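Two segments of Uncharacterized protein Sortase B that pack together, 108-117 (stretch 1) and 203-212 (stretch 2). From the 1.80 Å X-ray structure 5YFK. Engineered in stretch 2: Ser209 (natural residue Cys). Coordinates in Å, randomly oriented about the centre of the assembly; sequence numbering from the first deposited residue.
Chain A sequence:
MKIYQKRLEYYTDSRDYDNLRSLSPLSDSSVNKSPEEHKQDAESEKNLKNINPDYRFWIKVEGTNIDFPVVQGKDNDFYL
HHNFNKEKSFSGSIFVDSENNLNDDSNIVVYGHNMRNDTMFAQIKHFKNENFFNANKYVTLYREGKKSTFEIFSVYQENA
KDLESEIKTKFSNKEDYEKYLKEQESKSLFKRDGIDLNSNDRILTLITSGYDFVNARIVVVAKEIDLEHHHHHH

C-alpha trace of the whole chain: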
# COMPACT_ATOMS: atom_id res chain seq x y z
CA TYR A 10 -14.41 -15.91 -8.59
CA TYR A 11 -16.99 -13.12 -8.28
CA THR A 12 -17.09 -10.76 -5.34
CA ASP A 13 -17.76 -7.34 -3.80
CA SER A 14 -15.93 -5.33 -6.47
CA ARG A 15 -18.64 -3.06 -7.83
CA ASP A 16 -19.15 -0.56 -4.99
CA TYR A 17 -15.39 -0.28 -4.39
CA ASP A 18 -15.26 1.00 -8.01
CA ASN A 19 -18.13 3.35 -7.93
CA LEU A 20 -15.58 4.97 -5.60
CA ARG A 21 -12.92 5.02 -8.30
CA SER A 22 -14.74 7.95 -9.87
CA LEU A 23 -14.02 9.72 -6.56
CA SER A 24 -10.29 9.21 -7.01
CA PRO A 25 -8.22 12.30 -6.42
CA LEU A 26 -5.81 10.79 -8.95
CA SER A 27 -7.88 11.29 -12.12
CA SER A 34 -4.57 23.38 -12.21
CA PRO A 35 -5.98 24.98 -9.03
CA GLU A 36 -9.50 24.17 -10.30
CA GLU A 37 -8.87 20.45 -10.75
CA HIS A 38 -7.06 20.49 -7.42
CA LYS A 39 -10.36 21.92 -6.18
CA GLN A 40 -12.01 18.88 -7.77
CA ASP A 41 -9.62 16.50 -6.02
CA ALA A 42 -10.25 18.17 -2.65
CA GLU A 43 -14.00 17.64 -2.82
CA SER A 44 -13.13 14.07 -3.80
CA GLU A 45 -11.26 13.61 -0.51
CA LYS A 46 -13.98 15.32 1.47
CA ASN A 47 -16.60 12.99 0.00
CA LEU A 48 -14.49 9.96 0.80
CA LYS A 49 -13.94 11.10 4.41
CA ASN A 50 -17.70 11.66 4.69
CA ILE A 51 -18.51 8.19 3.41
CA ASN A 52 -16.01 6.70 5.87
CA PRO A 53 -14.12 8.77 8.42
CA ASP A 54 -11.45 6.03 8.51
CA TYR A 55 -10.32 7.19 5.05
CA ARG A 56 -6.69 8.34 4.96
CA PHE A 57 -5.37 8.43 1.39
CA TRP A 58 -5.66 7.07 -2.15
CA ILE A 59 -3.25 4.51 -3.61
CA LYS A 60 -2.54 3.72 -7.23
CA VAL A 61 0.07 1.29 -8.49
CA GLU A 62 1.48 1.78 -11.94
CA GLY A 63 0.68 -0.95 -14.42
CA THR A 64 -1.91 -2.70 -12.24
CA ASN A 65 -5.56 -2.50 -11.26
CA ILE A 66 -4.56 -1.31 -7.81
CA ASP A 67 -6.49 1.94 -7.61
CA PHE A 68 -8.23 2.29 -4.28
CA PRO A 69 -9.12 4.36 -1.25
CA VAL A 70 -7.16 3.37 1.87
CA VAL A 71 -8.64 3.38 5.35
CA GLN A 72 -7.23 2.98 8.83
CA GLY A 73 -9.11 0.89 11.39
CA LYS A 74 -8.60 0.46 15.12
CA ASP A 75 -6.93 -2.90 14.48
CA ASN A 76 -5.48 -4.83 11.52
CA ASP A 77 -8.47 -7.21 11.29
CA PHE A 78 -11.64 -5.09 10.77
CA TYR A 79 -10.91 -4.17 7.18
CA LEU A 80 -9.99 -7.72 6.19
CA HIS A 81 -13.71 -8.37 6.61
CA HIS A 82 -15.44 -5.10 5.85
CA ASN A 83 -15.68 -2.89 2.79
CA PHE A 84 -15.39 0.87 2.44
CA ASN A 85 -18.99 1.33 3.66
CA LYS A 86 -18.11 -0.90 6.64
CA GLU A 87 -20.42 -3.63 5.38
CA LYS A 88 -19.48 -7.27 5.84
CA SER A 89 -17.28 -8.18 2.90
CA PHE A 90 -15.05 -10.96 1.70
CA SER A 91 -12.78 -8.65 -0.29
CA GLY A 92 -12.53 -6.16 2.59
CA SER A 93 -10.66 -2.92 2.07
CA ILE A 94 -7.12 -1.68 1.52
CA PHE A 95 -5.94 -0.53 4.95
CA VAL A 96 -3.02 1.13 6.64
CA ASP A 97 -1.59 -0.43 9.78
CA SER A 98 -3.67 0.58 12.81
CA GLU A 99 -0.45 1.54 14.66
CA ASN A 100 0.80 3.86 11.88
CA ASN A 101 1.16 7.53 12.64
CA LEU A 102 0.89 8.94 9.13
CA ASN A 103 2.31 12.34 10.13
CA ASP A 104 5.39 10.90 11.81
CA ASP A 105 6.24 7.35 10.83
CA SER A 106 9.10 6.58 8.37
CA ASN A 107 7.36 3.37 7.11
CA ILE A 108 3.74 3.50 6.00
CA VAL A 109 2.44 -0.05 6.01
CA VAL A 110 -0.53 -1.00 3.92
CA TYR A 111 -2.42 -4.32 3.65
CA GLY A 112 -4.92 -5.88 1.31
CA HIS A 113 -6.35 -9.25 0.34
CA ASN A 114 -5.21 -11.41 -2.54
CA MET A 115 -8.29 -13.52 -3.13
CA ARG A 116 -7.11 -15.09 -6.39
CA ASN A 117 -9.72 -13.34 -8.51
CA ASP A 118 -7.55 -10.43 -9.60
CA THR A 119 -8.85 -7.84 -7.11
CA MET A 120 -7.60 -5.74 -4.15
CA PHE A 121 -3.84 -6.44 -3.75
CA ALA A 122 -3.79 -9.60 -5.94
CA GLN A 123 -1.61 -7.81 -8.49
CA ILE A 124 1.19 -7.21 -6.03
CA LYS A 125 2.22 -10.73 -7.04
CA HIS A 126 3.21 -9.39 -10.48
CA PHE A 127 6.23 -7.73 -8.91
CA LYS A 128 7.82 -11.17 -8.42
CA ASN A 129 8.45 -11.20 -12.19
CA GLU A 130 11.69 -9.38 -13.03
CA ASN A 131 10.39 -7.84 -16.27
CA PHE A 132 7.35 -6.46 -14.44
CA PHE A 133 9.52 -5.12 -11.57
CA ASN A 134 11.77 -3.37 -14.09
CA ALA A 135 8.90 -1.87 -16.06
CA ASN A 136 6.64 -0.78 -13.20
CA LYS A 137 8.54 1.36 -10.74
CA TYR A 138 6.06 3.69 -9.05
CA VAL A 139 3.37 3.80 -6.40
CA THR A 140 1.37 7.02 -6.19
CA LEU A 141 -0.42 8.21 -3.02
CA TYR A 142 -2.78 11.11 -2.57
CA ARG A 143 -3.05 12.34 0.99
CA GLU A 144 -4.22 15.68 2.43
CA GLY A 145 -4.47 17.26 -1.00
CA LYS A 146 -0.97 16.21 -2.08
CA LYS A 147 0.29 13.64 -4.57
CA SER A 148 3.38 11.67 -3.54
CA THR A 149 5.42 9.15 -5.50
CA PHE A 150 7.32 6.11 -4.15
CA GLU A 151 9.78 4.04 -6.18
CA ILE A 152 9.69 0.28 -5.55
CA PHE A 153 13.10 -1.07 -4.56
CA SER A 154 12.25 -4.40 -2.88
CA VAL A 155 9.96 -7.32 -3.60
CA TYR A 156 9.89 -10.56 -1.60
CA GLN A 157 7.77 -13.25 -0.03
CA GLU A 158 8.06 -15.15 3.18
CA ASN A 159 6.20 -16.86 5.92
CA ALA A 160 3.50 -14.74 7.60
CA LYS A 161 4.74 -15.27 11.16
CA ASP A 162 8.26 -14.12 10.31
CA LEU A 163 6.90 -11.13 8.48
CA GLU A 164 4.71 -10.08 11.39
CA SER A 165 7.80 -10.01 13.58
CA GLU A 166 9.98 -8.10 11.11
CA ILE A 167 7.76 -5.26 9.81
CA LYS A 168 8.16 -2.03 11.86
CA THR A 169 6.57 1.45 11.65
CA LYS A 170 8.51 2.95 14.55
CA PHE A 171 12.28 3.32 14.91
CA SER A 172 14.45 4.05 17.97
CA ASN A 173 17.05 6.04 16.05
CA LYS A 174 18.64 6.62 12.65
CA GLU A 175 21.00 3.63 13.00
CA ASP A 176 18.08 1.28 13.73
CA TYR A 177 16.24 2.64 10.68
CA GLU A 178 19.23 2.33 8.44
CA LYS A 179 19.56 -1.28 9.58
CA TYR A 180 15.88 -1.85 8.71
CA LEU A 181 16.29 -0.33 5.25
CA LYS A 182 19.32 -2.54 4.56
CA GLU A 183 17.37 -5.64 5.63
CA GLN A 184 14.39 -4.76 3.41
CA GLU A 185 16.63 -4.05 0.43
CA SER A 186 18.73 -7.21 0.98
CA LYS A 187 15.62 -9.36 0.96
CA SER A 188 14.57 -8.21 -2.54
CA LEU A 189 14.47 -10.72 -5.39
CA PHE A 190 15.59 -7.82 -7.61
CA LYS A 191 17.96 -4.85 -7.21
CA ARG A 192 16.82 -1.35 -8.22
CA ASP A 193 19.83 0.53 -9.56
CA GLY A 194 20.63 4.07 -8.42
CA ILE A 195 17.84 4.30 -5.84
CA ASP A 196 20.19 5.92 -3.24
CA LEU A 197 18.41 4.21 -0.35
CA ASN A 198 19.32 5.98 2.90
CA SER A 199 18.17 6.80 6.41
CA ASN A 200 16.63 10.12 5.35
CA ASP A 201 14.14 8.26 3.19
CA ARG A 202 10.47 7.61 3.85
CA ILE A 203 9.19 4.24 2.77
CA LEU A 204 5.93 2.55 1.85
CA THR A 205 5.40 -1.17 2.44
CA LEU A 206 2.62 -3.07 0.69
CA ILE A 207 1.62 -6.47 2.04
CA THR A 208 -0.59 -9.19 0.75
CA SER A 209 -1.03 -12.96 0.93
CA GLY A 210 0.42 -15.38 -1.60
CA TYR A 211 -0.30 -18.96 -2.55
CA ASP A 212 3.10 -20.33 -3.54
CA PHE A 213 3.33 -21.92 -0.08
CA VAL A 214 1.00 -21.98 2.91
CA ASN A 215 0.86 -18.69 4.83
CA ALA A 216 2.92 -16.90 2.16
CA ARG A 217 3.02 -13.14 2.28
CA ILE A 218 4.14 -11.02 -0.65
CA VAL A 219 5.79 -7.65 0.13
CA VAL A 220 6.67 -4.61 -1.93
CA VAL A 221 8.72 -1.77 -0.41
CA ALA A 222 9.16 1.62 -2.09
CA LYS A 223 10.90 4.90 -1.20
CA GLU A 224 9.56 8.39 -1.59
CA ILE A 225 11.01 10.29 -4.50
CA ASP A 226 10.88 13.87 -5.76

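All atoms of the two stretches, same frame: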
# COMPACT_ATOMS: atom_id res chain seq x y z
N ILE A 108 5.19 3.60 6.09
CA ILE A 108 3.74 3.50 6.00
C ILE A 108 3.44 2.08 5.52
O ILE A 108 3.88 1.66 4.45
CB ILE A 108 3.20 4.54 5.01
CG1 ILE A 108 3.62 5.95 5.46
CG2 ILE A 108 1.67 4.40 4.89
CD1 ILE A 108 3.51 7.01 4.38
N VAL A 109 2.65 1.36 6.30
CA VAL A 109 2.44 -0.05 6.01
C VAL A 109 1.00 -0.29 5.65
O VAL A 109 0.09 0.06 6.41
CB VAL A 109 2.82 -0.93 7.21
CG1 VAL A 109 2.46 -2.39 6.96
CG2 VAL A 109 4.31 -0.79 7.49
N VAL A 110 0.80 -0.87 4.47
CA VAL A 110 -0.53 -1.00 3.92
C VAL A 110 -0.78 -2.47 3.55
O VAL A 110 0.08 -3.11 2.93
CB VAL A 110 -0.70 -0.09 2.67
CG1 VAL A 110 -2.08 -0.22 2.06
CG2 VAL A 110 -0.41 1.36 3.04
N TYR A 111 -2.00 -2.93 3.85
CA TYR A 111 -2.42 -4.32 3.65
C TYR A 111 -3.59 -4.39 2.70
O TYR A 111 -4.46 -3.49 2.66
CB TYR A 111 -2.86 -4.96 4.97
CG TYR A 111 -1.85 -4.93 6.08
CD1 TYR A 111 -1.73 -3.83 6.91
CD2 TYR A 111 -1.00 -6.01 6.29
CE1 TYR A 111 -0.81 -3.82 7.94
CE2 TYR A 111 0.03 -5.93 7.20
CZ TYR A 111 0.07 -4.86 8.06
OH TYR A 111 0.99 -4.83 9.05
N GLY A 112 -3.69 -5.51 2.02
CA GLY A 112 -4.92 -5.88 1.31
C GLY A 112 -4.94 -7.34 0.94
O GLY A 112 -3.90 -7.98 0.89
N HIS A 113 -6.14 -7.86 0.71
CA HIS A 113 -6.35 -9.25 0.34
C HIS A 113 -5.77 -9.56 -1.04
O HIS A 113 -5.75 -8.70 -1.94
CB HIS A 113 -7.85 -9.56 0.30
CG HIS A 113 -8.44 -9.89 1.64
ND1 HIS A 113 -7.99 -10.94 2.41
CD2 HIS A 113 -9.57 -9.44 2.25
CE1 HIS A 113 -8.80 -11.11 3.44
NE2 HIS A 113 -9.72 -10.16 3.41
N ASN A 114 -5.41 -10.84 -1.23
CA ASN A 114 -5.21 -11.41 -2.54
C ASN A 114 -6.08 -12.65 -2.65
O ASN A 114 -5.73 -13.69 -2.12
CB ASN A 114 -3.75 -11.78 -2.74
CG ASN A 114 -3.52 -12.71 -3.92
OD1 ASN A 114 -4.34 -12.79 -4.84
ND2 ASN A 114 -2.33 -13.29 -3.98
N MET A 115 -7.28 -12.47 -3.19
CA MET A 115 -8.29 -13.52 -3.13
C MET A 115 -8.37 -14.33 -4.42
O MET A 115 -9.26 -15.18 -4.58
CB MET A 115 -9.65 -12.90 -2.78
CG MET A 115 -9.78 -12.54 -1.30
SD MET A 115 -11.46 -12.12 -0.84
CE MET A 115 -12.34 -13.62 -1.29
N ARG A 116 -7.36 -14.17 -5.27
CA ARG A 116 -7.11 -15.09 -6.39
C ARG A 116 -8.10 -14.85 -7.52
O ARG A 116 -8.11 -15.58 -8.51
CB ARG A 116 -7.17 -16.56 -5.94
CG ARG A 116 -6.02 -16.97 -5.04
CD ARG A 116 -5.40 -18.29 -5.47
NE ARG A 116 -4.25 -18.11 -6.36
CZ ARG A 116 -3.42 -19.08 -6.72
NH1 ARG A 116 -3.59 -20.32 -6.25
NH2 ARG A 116 -2.41 -18.83 -7.55
N ASN A 117 -8.83 -13.75 -7.44
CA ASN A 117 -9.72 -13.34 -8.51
C ASN A 117 -9.32 -11.98 -9.06
O ASN A 117 -10.17 -11.22 -9.55
CB ASN A 117 -11.15 -13.28 -8.01
CG ASN A 117 -11.39 -12.05 -7.16
OD1 ASN A 117 -10.67 -11.82 -6.20
ND2 ASN A 117 -12.24 -11.17 -7.65
N ILE A 203 9.57 5.38 3.56
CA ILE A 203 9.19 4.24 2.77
C ILE A 203 7.72 3.87 2.91
O ILE A 203 7.08 4.19 3.91
CB ILE A 203 10.09 3.01 3.03
CG1 ILE A 203 10.07 2.61 4.51
CG2 ILE A 203 11.50 3.30 2.51
CD1 ILE A 203 10.61 1.20 4.76
N LEU A 204 7.28 3.07 1.94
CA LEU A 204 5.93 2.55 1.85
C LEU A 204 6.04 1.04 1.66
O LEU A 204 6.80 0.57 0.80
CB LEU A 204 5.23 3.15 0.64
CG LEU A 204 3.79 2.69 0.35
CD1 LEU A 204 2.77 2.95 1.44
CD2 LEU A 204 3.33 3.32 -0.93
N THR A 205 5.37 0.29 2.51
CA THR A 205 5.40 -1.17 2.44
C THR A 205 4.00 -1.67 2.13
O THR A 205 3.06 -1.39 2.88
CB THR A 205 5.87 -1.75 3.78
OG1 THR A 205 7.16 -1.21 4.11
CG2 THR A 205 5.88 -3.29 3.79
N LEU A 206 3.89 -2.48 1.08
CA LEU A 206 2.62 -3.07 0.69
C LEU A 206 2.65 -4.56 0.91
O LEU A 206 3.58 -5.22 0.47
CB LEU A 206 2.31 -2.81 -0.79
CG LEU A 206 2.42 -1.36 -1.29
CD1 LEU A 206 2.08 -1.29 -2.76
CD2 LEU A 206 1.55 -0.43 -0.48
N ILE A 207 1.64 -5.07 1.62
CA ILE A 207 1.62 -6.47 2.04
C ILE A 207 0.35 -7.15 1.63
O ILE A 207 -0.77 -6.69 1.94
CB ILE A 207 1.82 -6.59 3.57
CG1 ILE A 207 3.21 -6.05 3.96
CG2 ILE A 207 1.71 -8.04 4.00
CD1 ILE A 207 3.36 -5.84 5.45
N THR A 208 0.52 -8.34 1.06
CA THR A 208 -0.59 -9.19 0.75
C THR A 208 -0.26 -10.67 1.00
O THR A 208 0.88 -11.02 1.32
CB THR A 208 -1.12 -8.96 -0.67
OG1 THR A 208 -2.38 -9.59 -0.82
CG2 THR A 208 -0.18 -9.47 -1.76
N SER A 209 -1.26 -11.54 0.82
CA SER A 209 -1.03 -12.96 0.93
C SER A 209 -0.67 -13.58 -0.42
O SER A 209 -1.01 -13.04 -1.46
CB SER A 209 -2.24 -13.64 1.55
OG SER A 209 -3.32 -13.66 0.64
N GLY A 210 0.13 -14.64 -0.39
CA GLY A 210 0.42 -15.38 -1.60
C GLY A 210 0.12 -16.86 -1.44
O GLY A 210 -0.28 -17.32 -0.36
N TYR A 211 0.10 -17.56 -2.56
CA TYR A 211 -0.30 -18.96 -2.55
C TYR A 211 0.76 -19.92 -3.07
O TYR A 211 0.52 -21.12 -3.16
CB TYR A 211 -1.58 -19.12 -3.33
CG TYR A 211 -2.68 -18.33 -2.73
CD1 TYR A 211 -3.35 -18.80 -1.60
CD2 TYR A 211 -2.97 -17.04 -3.17
CE1 TYR A 211 -4.31 -18.04 -0.97
CE2 TYR A 211 -3.88 -16.25 -2.48
CZ TYR A 211 -4.60 -16.78 -1.43
OH TYR A 211 -5.61 -16.05 -0.83
N ASP A 212 1.99 -19.44 -3.20
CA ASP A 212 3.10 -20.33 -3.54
C ASP A 212 3.35 -21.40 -2.47
O ASP A 212 3.93 -22.45 -2.76
CB ASP A 212 4.38 -19.53 -3.75
CG ASP A 212 4.48 -18.94 -5.11
OD1 ASP A 212 3.59 -19.22 -5.93
OD2 ASP A 212 5.39 -18.12 -5.33
O HOH W 1 -5.76 -12.49 1.12

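Neighbouring parallel strands offer a simple lesson: where the backbones run in register, apolar side chains meet on both faces of the sheet, and where the register ends, side chains can take over the bonding. The pairing of 108-117 with 203-212 in this sortase B illustrates both.

On one face lie Ile108, Val110, Leu204 and Leu206. Leu204 CD1 sits 3.9 Å from Ile108 CG2 and also 3.9 Å from Val110 CG2, so a single methyl touches two residues of the adjacent strand. Further along, Leu206 CD2 reaches to 3.9 Å from Val110 CB. The other face carries Val109, Tyr111, Thr205 and Ile207, and here Ile207 is the shared partner: its CD1 lies 3.9 Å from Val109 CG1 and 3.8 Å from Tyr111 CE2, meeting the tyrosine ring obliquely. These are van der Waals contacts between hydrocarbon groups, each at about 4 Å.

Between the two faces runs the backbone ladder. The strands are parallel, their axes inclined by 18°, and Ile108 to Tyr111 pair in order with Leu204 to Ile207. As parallel geometry requires, alternate residues of the first stretch bond to residues flanking their partners. Ile108 N donates to Ile203 O (2.9 Å), while Ile108 O accepts from Thr205 N (2.8 Å); Val110 repeats the pattern, its N donating to Thr205 O and its O accepting from Ile207 N, both at 2.8 Å. CA-H...O contacts supplement these bonds, among them Leu206 CA to Val110 O at 3.4 Å.

At Gly112 the pattern changes. Its N still donates to Ile207 O, at a longer 3.2 Å, but its carbonyl O accepts from the side-chain hydroxyl Thr208 OG1 at 2.8 Å. Beyond, Asn114 points toward the second stretch and its ND2 donates to Ser209 O (2.9 Å), a side-chain amide bonding to main chain. One water joins the stretches here, lying 2.9 Å from Asn114 N, whose proton it accepts, and 2.7 Å from the OG of Ser209, an engineered replacement for cysteine; it also bonds His113 ND1 at 3.0 Å.

The outer edge belongs to Tyr211, which does two jobs. Its OH donates to Asn114 O at 2.7 Å, near the plane of the ring, while one ring face receives the aliphatic part of Arg116, whose CD lies 3.9 Å from the centroid of the Tyr211 ring in a CH-pi contact. Within the loop, a weak bond from Arg116 N to Asn114 OD1 (3.3 Å) links these two contributors.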